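Local coordinates for putative membrane protein COG4129 (Clostridium difficile, PDB 3KMI) that is of unknown function but probably belongs to a membrane protein that exports aromatic acids, of which this is the C-terminal domain, at residues His113-Thr118 with Thr162-Phe167. Residues are numbered along the deposited sequence; the frame is centred on the assembly and turned at random.
Sequences HKIGYT and TELKQF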
# COMPACT_ATOMS: atom_id res chain seq x y z
N HIS A 113 12.88 6.18 12.15
CA HIS A 113 14.20 5.77 12.70
C HIS A 113 14.07 4.72 13.78
O HIS A 113 14.84 3.76 13.83
CB HIS A 113 15.00 6.95 13.27
CG HIS A 113 15.73 7.74 12.23
ND1 HIS A 113 15.52 9.09 12.04
CD2 HIS A 113 16.69 7.39 11.34
CE1 HIS A 113 16.29 9.53 11.06
NE2 HIS A 113 17.01 8.52 10.61
N LYS A 114 13.12 4.93 14.68
CA LYS A 114 12.90 4.01 15.78
C LYS A 114 12.57 2.66 15.18
O LYS A 114 13.13 1.62 15.58
CB LYS A 114 11.78 4.51 16.70
CG LYS A 114 11.45 3.56 17.85
CD LYS A 114 10.34 4.15 18.69
CE LYS A 114 10.04 3.36 19.96
NZ LYS A 114 9.00 4.11 20.74
N ILE A 115 11.66 2.65 14.23
CA ILE A 115 11.28 1.41 13.55
C ILE A 115 12.52 0.76 12.88
O ILE A 115 12.77 -0.45 13.02
CB ILE A 115 10.15 1.62 12.50
CG1 ILE A 115 8.83 2.11 13.16
CG2 ILE A 115 9.95 0.31 11.68
CD1 ILE A 115 7.70 2.52 12.14
N GLY A 116 13.27 1.54 12.13
CA GLY A 116 14.40 1.01 11.41
C GLY A 116 15.45 0.35 12.30
O GLY A 116 16.11 -0.60 11.88
N TYR A 117 15.61 0.85 13.53
CA TYR A 117 16.69 0.38 14.43
C TYR A 117 16.29 -0.59 15.52
O TYR A 117 17.16 -1.09 16.25
CB TYR A 117 17.43 1.59 15.08
CG TYR A 117 18.32 2.29 14.08
CD1 TYR A 117 19.54 1.72 13.70
CD2 TYR A 117 17.93 3.48 13.49
CE1 TYR A 117 20.35 2.33 12.76
CE2 TYR A 117 18.75 4.09 12.57
CZ TYR A 117 19.94 3.52 12.21
OH TYR A 117 20.76 4.16 11.31
N THR A 118 14.99 -0.84 15.65
CA THR A 118 14.50 -1.68 16.73
C THR A 118 14.34 -3.12 16.25
O THR A 118 13.60 -3.40 15.29
CB THR A 118 13.13 -1.15 17.30
OG1 THR A 118 13.30 0.20 17.78
CG2 THR A 118 12.65 -2.02 18.48
N THR A 162 -0.39 5.60 6.88
CA THR A 162 -1.09 4.48 6.26
C THR A 162 -0.12 3.41 5.81
O THR A 162 -0.31 2.23 6.10
CB THR A 162 -2.00 4.93 5.09
OG1 THR A 162 -3.02 5.80 5.61
CG2 THR A 162 -2.66 3.76 4.48
N GLU A 163 0.92 3.82 5.10
CA GLU A 163 1.93 2.88 4.60
C GLU A 163 2.68 2.21 5.77
O GLU A 163 2.88 0.99 5.78
CB GLU A 163 2.92 3.59 3.66
CG GLU A 163 2.27 4.10 2.38
CD GLU A 163 1.63 2.99 1.53
OE1 GLU A 163 2.17 1.86 1.41
OE2 GLU A 163 0.55 3.25 0.97
N LEU A 164 3.00 3.01 6.78
CA LEU A 164 3.71 2.49 7.93
C LEU A 164 2.92 1.44 8.71
O LEU A 164 3.52 0.55 9.31
CB LEU A 164 4.16 3.62 8.87
CG LEU A 164 5.34 4.46 8.36
CD1 LEU A 164 5.54 5.60 9.41
CD2 LEU A 164 6.65 3.61 8.27
N LYS A 165 1.60 1.53 8.74
CA LYS A 165 0.81 0.53 9.45
C LYS A 165 1.00 -0.82 8.77
O LYS A 165 1.24 -1.83 9.43
CB LYS A 165 -0.67 0.90 9.50
CG LYS A 165 -1.50 0.03 10.43
CD LYS A 165 -2.96 0.51 10.45
CE LYS A 165 -3.81 -0.29 11.41
NZ LYS A 165 -5.14 0.33 11.47
N GLN A 166 0.88 -0.84 7.45
CA GLN A 166 1.08 -2.10 6.72
C GLN A 166 2.52 -2.59 6.83
O GLN A 166 2.72 -3.77 6.97
CB GLN A 166 0.65 -2.02 5.27
CG GLN A 166 0.55 -3.46 4.68
CD GLN A 166 -0.44 -4.38 5.48
OE1 GLN A 166 -1.59 -4.01 5.75
NE2 GLN A 166 0.03 -5.59 5.82
N PHE A 167 3.50 -1.68 6.79
CA PHE A 167 4.90 -2.06 7.06
C PHE A 167 5.08 -2.81 8.39
O PHE A 167 5.77 -3.84 8.47
CB PHE A 167 5.81 -0.82 7.04
CG PHE A 167 7.27 -1.15 7.12
CD1 PHE A 167 8.02 -1.31 5.96
CD2 PHE A 167 7.89 -1.35 8.37
CE1 PHE A 167 9.33 -1.62 6.01
CE2 PHE A 167 9.21 -1.68 8.45
CZ PHE A 167 9.95 -1.81 7.26
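In the all-helical bundle of the putative aromatic acid exporter C-terminal domain, the last turn of helix 103-117 packs on the middle of the long helix 148-176 through Ile-115, which reaches both Leu-164 and Phe-167. The contact is wholly apolar and buried close to the centre of the chain, with no hydrogen bond crossing it. CA atoms of Ile-115 and Leu-164 are 9.5 Å apart, so the helices meet through side chains, not backbone. All three side chains leave their backbones each toward the other helix. The two branches of Ile-115 share the work. CG2 stands anti to the backbone N and lies 3.9 Å from Phe-167 CE2, approaching that ring obliquely. CG1 takes the place anti to the carbonyl carbon (chi1 -63°), and its extension carries CD1 to the residue almost one turn earlier, 4.2 Å from Leu-164 CD2. The fork thus spans two residues, three apart, on one face of helix 148-176. Phe-167 holds CG anti to its own N (chi1 -172°), which swings the ring across the gap to helix 103-117, where it and Ile-115 pass alongside each other, pointing opposite ways. Other helices complete the apolar layer: helix 7-33 brings Leu-25 against Ile-115 and Val-21 against Phe-167, while Leu-132 of helix 124-140 covers Leu-164. Thr-162, on the same helix as Leu-164, hydrogen-bonds through OG1 to Tyr-94 OH of the second subunit. Helix 103-117 ends here, Thr-118 being the first residue to leave helical geometry. Its hydroxyl turns back onto the final turn: Thr-118 OG1 donates to Lys-114 O at 2.6 Å, from 36° above the carbonyl plane.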